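Local coordinates for protein enterotoxin type A (Staphylococcus aureus, PDB 1DYQ) that acts in its natural form as a superantigen, binding MHC class II molecules, in part through a zinc ion, and T-cell receptors to activate host T cells, at residues A[127-132]-A[224-229]; A[155-160]-A[183-188]. The protein carries 3 engineered substitutions. All blocks are in the same frame, centred on the assembly; numbering follows the deposited sequence.

Contact 1 (A[127-132]-A[224-229]); sequences PINLWL and NMHIDI. With ZN (zinc ion), chain B.
Four backbone hydrogen bonds tie Pro127, Asn129 and Trp131 to Ile227 and Ile229, the pattern of two parallel strands. Ile227 N gives to Pro127 O at 2.9 Å, and Ile227 O in turn receives Asn129 N at 2.8 Å. Ile229 repeats the pattern two residues on, its N bonded to Asn129 O and its O receiving Trp131 N. Three of these carbonyls, those of Ile227, Asn129 and Ile229, also take CA-H...O contacts, Ile128 CA lying 3.2 Å from Ile227 O. The strand axes diverge by only 7°. In the beta-grasp domain of these toxins this pairing joins strand 119-132 to the last strand in the chain, 226-232, which pairs antiparallel with 182-188 on its other side. Apolar packing occupies the face turned to helix 153-168. There Ile128 and Ile227 stand side by side, CG1 of the former 4.0 Å from CB of the latter, while Ile128 CG2 touches Ile229 CD1 and Leu130 CD1 crosses to Ile229 CG2 at 3.9 Å. Metal binding belongs to the other face. His226 NE2 and Asp228 OD2 each hold the zinc ion at 2.2 Å, and His188 ND1 adds a third protein ligand. The His226 imidazole has its CG set between the backbone N and the carbonyl carbon (chi1 65°). Asn129 lies alongside Asp228, its amide plane 12° from the carboxylate plane.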
loop_
_atom_site.group_PDB
_atom_site.type_symbol
_atom_site.label_atom_id
_atom_site.label_comp_id
_atom_site.label_asym_id
_atom_site.label_seq_id
_atom_site.Cartn_x
_atom_site.Cartn_y
_atom_site.Cartn_z
ATOM N N PRO A 127 4.914 11.778 -11.033
ATOM C CA PRO A 127 3.889 12.784 -11.344
ATOM C C PRO A 127 2.496 12.212 -11.114
ATOM O O PRO A 127 2.235 11.032 -11.392
ATOM C CB PRO A 127 4.135 13.101 -12.802
ATOM C CG PRO A 127 5.517 12.655 -13.098
ATOM C CD PRO A 127 5.744 11.433 -12.184
ATOM N N ILE A 128 1.612 13.036 -10.577
ATOM C CA ILE A 128 0.226 12.697 -10.372
ATOM C C ILE A 128 -0.726 13.603 -11.165
ATOM O O ILE A 128 -0.655 14.836 -10.999
ATOM C CB ILE A 128 -0.177 12.785 -8.876
ATOM C CG1 ILE A 128 0.625 11.760 -8.074
ATOM C CG2 ILE A 128 -1.677 12.511 -8.746
ATOM C CD1 ILE A 128 0.755 12.056 -6.608
ATOM N N ASN A 129 -1.591 13.007 -11.939
ATOM C CA ASN A 129 -2.711 13.769 -12.552
ATOM C C ASN A 129 -3.935 13.527 -11.642
ATOM O O ASN A 129 -4.346 12.377 -11.504
ATOM C CB ASN A 129 -3.021 13.249 -13.933
ATOM C CG ASN A 129 -1.835 13.320 -14.896
ATOM O OD1 ASN A 129 -1.484 12.327 -15.524
ATOM N ND2 ASN A 129 -1.213 14.479 -14.958
ATOM N N LEU A 130 -4.453 14.579 -11.044
ATOM C CA LEU A 130 -5.613 14.426 -10.174
ATOM C C LEU A 130 -6.787 15.274 -10.703
ATOM O O LEU A 130 -6.609 16.470 -10.933
ATOM C CB LEU A 130 -5.294 14.816 -8.740
ATOM C CG LEU A 130 -6.381 14.526 -7.698
ATOM C CD1 LEU A 130 -5.732 14.210 -6.354
ATOM C CD2 LEU A 130 -7.284 15.760 -7.493
ATOM N N TRP A 131 -7.923 14.650 -10.818
ATOM C CA TRP A 131 -9.160 15.358 -11.188
ATOM C C TRP A 131 -10.153 15.249 -10.025
ATOM O O TRP A 131 -10.293 14.165 -9.447
ATOM C CB TRP A 131 -9.757 14.782 -12.450
ATOM C CG TRP A 131 -8.970 15.029 -13.704
ATOM C CD1 TRP A 131 -9.102 16.095 -14.544
ATOM C CD2 TRP A 131 -7.971 14.182 -14.282
ATOM N NE1 TRP A 131 -8.239 15.974 -15.607
ATOM C CE2 TRP A 131 -7.541 14.788 -15.484
ATOM C CE3 TRP A 131 -7.403 12.952 -13.929
ATOM C CZ2 TRP A 131 -6.564 14.244 -16.287
ATOM C CZ3 TRP A 131 -6.428 12.404 -14.733
ATOM C CH2 TRP A 131 -6.011 13.049 -15.921
ATOM N N LEU A 132 -10.797 16.357 -9.700
ATOM C CA LEU A 132 -11.872 16.354 -8.691
ATOM C C LEU A 132 -13.173 16.831 -9.366
ATOM O O LEU A 132 -13.204 17.981 -9.840
ATOM C CB LEU A 132 -11.519 17.248 -7.542
ATOM C CG LEU A 132 -12.620 17.576 -6.510
ATOM C CD1 LEU A 132 -12.974 16.304 -5.735
ATOM C CD2 LEU A 132 -12.110 18.661 -5.578
ATOM N N ASN A 224 9.526 6.243 -16.109
ATOM C CA ASN A 224 8.591 7.034 -16.833
ATOM C C ASN A 224 7.160 6.872 -16.416
ATOM O O ASN A 224 6.267 7.135 -17.281
ATOM C CB ASN A 224 8.659 6.796 -18.327
ATOM C CG ASN A 224 10.048 6.871 -18.893
ATOM O OD1 ASN A 224 10.503 5.934 -19.575
ATOM N ND2 ASN A 224 10.759 7.948 -18.622
ATOM N N MET A 225 6.847 6.402 -15.248
ATOM C CA MET A 225 5.427 6.137 -14.897
ATOM C C MET A 225 4.809 7.343 -14.256
ATOM O O MET A 225 5.447 8.322 -13.879
ATOM C CB MET A 225 5.475 4.958 -13.919
ATOM C CG MET A 225 4.151 4.526 -13.362
ATOM S SD MET A 225 3.877 4.976 -11.593
ATOM C CE MET A 225 5.459 4.432 -10.973
ATOM N N HIS A 226 3.455 7.315 -14.175
ATOM C CA HIS A 226 2.806 8.384 -13.382
ATOM C C HIS A 226 1.518 7.794 -12.789
ATOM O O HIS A 226 1.184 6.659 -13.081
ATOM C CB HIS A 226 2.517 9.617 -14.230
ATOM C CG HIS A 226 1.526 9.343 -15.304
ATOM N ND1 HIS A 226 1.870 8.954 -16.570
ATOM C CD2 HIS A 226 0.164 9.342 -15.258
ATOM C CE1 HIS A 226 0.796 8.722 -17.294
ATOM N NE2 HIS A 226 -0.215 8.965 -16.518
ATOM N N ILE A 227 0.879 8.574 -11.939
ATOM C CA ILE A 227 -0.330 8.117 -11.250
ATOM C C ILE A 227 -1.500 9.047 -11.656
ATOM O O ILE A 227 -1.308 10.249 -11.650
ATOM C CB ILE A 227 -0.093 8.218 -9.727
ATOM C CG1 ILE A 227 0.844 7.047 -9.317
ATOM C CG2 ILE A 227 -1.410 8.112 -8.972
ATOM C CD1 ILE A 227 1.394 7.205 -7.904
ATOM N N ASP A 228 -2.645 8.424 -11.831
ATOM C CA ASP A 228 -3.870 9.171 -12.102
ATOM C C ASP A 228 -4.881 8.926 -10.974
ATOM O O ASP A 228 -5.084 7.781 -10.594
ATOM C CB ASP A 228 -4.550 8.734 -13.405
ATOM C CG ASP A 228 -3.623 8.857 -14.585
ATOM O OD1 ASP A 228 -3.021 9.914 -14.816
ATOM O OD2 ASP A 228 -3.439 7.756 -15.165
ATOM N N ILE A 229 -5.441 10.015 -10.497
ATOM C CA ILE A 229 -6.431 9.941 -9.418
ATOM C C ILE A 229 -7.706 10.661 -9.862
ATOM O O ILE A 229 -7.593 11.828 -10.299
ATOM C CB ILE A 229 -5.858 10.555 -8.136
ATOM C CG1 ILE A 229 -4.675 9.662 -7.632
ATOM C CG2 ILE A 229 -6.927 10.577 -7.044
ATOM C CD1 ILE A 229 -3.943 10.269 -6.467
HETATM ZN ZN ZN B . -2.254 8.184 -16.937
#

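Contact 2 (A[155-160]-A[183-188]); sequences ELDLQA and GLIVFH. With ZN (zinc ion), chain B.
Phe187, which has the most surface buried here, slides its ring past Leu156 and against Asp157 on the helix. The ring presents CE1 to Leu156 CB at 3.8 Å and CZ to Asp157 CB at 3.6 Å. Leu156 runs past the ring in the opposite direction, its CD1 also coming near Phe187 CD1. Asp157 crosses the phenylalanine at about a right angle, with carboxylate and ring planes 79° apart. Its OD1 sits at the ring edge, in the ring plane, 3.6 Å from CZ of Phe187. The acidic group is buried, yet its OD2 is held by a salt bridge to Arg161 NH2 and a hydrogen bond with Tyr214 OH. Such packing is that of a beta-grasp domain, where helix 153-168 lies across the mixed sheet; here the short segments run at 139° with their axes 10.2 Å apart. Ile185, two residues before Phe187 and on the same face of its strand, meets the helix further along, at Ala160. With CG1 anti to the backbone N (chi1 -178°) and CD1 again anti beyond it, CD1 meets Ala160 CB at 3.5 Å and Asp157 OD1 at 3.8 Å. Tyr197 and Ile227 from the two flanking strands pack against both Ile185 and Phe187. His188, next along the strand, binds the zinc ion through ND1 at 2.3 Å.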
loop_
_atom_site.group_PDB
_atom_site.type_symbol
_atom_site.label_atom_id
_atom_site.label_comp_id
_atom_site.label_asym_id
_atom_site.label_seq_id
_atom_site.Cartn_x
_atom_site.Cartn_y
_atom_site.Cartn_z
ATOM N N GLU A 155 4.018 0.641 -1.995
ATOM C CA GLU A 155 4.799 1.809 -1.645
ATOM C C GLU A 155 4.189 3.100 -2.236
ATOM O O GLU A 155 4.168 4.111 -1.576
ATOM C CB GLU A 155 6.258 1.663 -2.063
ATOM C CG GLU A 155 7.103 2.902 -1.876
ATOM C CD GLU A 155 8.575 2.694 -2.104
ATOM O OE1 GLU A 155 9.056 1.537 -2.033
ATOM O OE2 GLU A 155 9.287 3.697 -2.377
ATOM N N LEU A 156 3.769 2.991 -3.489
ATOM C CA LEU A 156 3.185 4.160 -4.171
ATOM C C LEU A 156 1.781 4.459 -3.664
ATOM O O LEU A 156 1.481 5.652 -3.411
ATOM C CB LEU A 156 3.099 3.896 -5.679
ATOM C CG LEU A 156 4.439 3.574 -6.368
ATOM C CD1 LEU A 156 4.181 3.313 -7.841
ATOM C CD2 LEU A 156 5.450 4.679 -6.151
ATOM N N ASP A 157 0.977 3.448 -3.428
ATOM C CA ASP A 157 -0.410 3.642 -2.979
ATOM C C ASP A 157 -0.475 4.166 -1.570
ATOM O O ASP A 157 -1.271 5.056 -1.256
ATOM C CB ASP A 157 -1.138 2.298 -3.144
ATOM C CG ASP A 157 -2.645 2.396 -3.137
ATOM O OD1 ASP A 157 -3.175 3.511 -3.411
ATOM O OD2 ASP A 157 -3.319 1.381 -2.864
ATOM N N LEU A 158 0.405 3.713 -0.660
ATOM C CA LEU A 158 0.440 4.275 0.690
ATOM C C LEU A 158 0.727 5.773 0.636
ATOM O O LEU A 158 0.115 6.571 1.349
ATOM C CB LEU A 158 1.506 3.544 1.526
ATOM C CG LEU A 158 1.122 2.113 1.933
ATOM C CD1 LEU A 158 2.371 1.428 2.554
ATOM C CD2 LEU A 158 -0.024 2.138 2.937
ATOM N N GLN A 159 1.697 6.169 -0.201
ATOM C CA GLN A 159 2.053 7.580 -0.263
ATOM C C GLN A 159 0.896 8.382 -0.882
ATOM O O GLN A 159 0.579 9.441 -0.309
ATOM C CB GLN A 159 3.319 7.835 -1.050
ATOM C CG GLN A 159 4.599 7.281 -0.414
ATOM C CD GLN A 159 5.769 7.520 -1.396
ATOM O OE1 GLN A 159 6.211 8.656 -1.512
ATOM N NE2 GLN A 159 6.219 6.453 -1.999
ATOM N N ALA A 160 0.298 7.845 -1.916
ATOM C CA ALA A 160 -0.798 8.609 -2.578
ATOM C C ALA A 160 -1.993 8.774 -1.682
ATOM O O ALA A 160 -2.496 9.894 -1.493
ATOM C CB ALA A 160 -1.188 7.936 -3.887
ATOM N N GLY A 183 -13.922 7.274 -5.837
ATOM C CA GLY A 183 -12.534 7.589 -6.228
ATOM C C GLY A 183 -11.802 6.383 -6.791
ATOM O O GLY A 183 -12.094 5.239 -6.451
ATOM N N LEU A 184 -10.940 6.670 -7.761
ATOM C CA LEU A 184 -10.162 5.668 -8.479
ATOM C C LEU A 184 -8.692 6.113 -8.563
ATOM O O LEU A 184 -8.387 7.282 -8.723
ATOM C CB LEU A 184 -10.695 5.578 -9.931
ATOM C CG LEU A 184 -9.832 4.741 -10.887
ATOM C CD1 LEU A 184 -9.932 3.270 -10.537
ATOM C CD2 LEU A 184 -10.339 4.944 -12.326
ATOM N N ILE A 185 -7.777 5.162 -8.295
ATOM C CA ILE A 185 -6.349 5.456 -8.462
ATOM C C ILE A 185 -5.749 4.457 -9.454
ATOM O O ILE A 185 -6.095 3.286 -9.477
ATOM C CB ILE A 185 -5.572 5.415 -7.140
ATOM C CG1 ILE A 185 -4.090 5.785 -7.366
ATOM C CG2 ILE A 185 -5.675 4.038 -6.490
ATOM C CD1 ILE A 185 -3.398 6.228 -6.070
ATOM N N VAL A 186 -4.983 5.004 -10.394
ATOM C CA VAL A 186 -4.366 4.217 -11.452
ATOM C C VAL A 186 -2.853 4.466 -11.461
ATOM O O VAL A 186 -2.356 5.578 -11.452
ATOM C CB VAL A 186 -4.940 4.622 -12.831
ATOM C CG1 VAL A 186 -4.329 3.804 -13.951
ATOM C CG2 VAL A 186 -6.459 4.495 -12.846
ATOM N N PHE A 187 -2.128 3.335 -11.481
ATOM C CA PHE A 187 -0.668 3.349 -11.529
ATOM C C PHE A 187 -0.265 3.048 -12.981
ATOM O O PHE A 187 -0.295 1.958 -13.478
ATOM C CB PHE A 187 -0.121 2.277 -10.551
ATOM C CG PHE A 187 -0.588 2.546 -9.127
ATOM C CD1 PHE A 187 0.055 3.400 -8.310
ATOM C CD2 PHE A 187 -1.762 1.895 -8.691
ATOM C CE1 PHE A 187 -0.412 3.701 -7.025
ATOM C CE2 PHE A 187 -2.253 2.203 -7.408
ATOM C CZ PHE A 187 -1.585 3.073 -6.605
ATOM N N HIS A 188 -0.084 4.197 -13.697
ATOM C CA HIS A 188 -0.011 4.142 -15.151
ATOM C C HIS A 188 1.413 3.977 -15.657
ATOM O O HIS A 188 2.172 4.916 -15.757
ATOM C CB HIS A 188 -0.628 5.412 -15.760
ATOM C CG HIS A 188 -1.001 5.204 -17.216
ATOM N ND1 HIS A 188 -1.806 6.145 -17.815
ATOM C CD2 HIS A 188 -0.805 4.271 -18.126
ATOM C CE1 HIS A 188 -2.045 5.842 -19.070
ATOM N NE2 HIS A 188 -1.437 4.674 -19.294
HETATM ZN ZN ZN B . -2.254 8.184 -16.937
#

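Overall arrangement
Contacts 1 and 2 lie about 8 Å apart, centre to centre, inside the beta-grasp domain, and both segments of contact 2 come between those of contact 1 in sequence: 127-132, then 155-160, 183-188 and 224-229. Strands 182-188 and 226-232 are antiparallel neighbours, with probable hydrogen bonds from His188 N to His226 O and from Val186 N to Asp228 O. One face of the shared sheet packs on helix 153-168, which Leu130 and Ile185 both touch. The three zinc ligands, His188, His226 and Asp228, come from two adjacent strands and build the metal site needed for zinc-dependent binding to MHC class II.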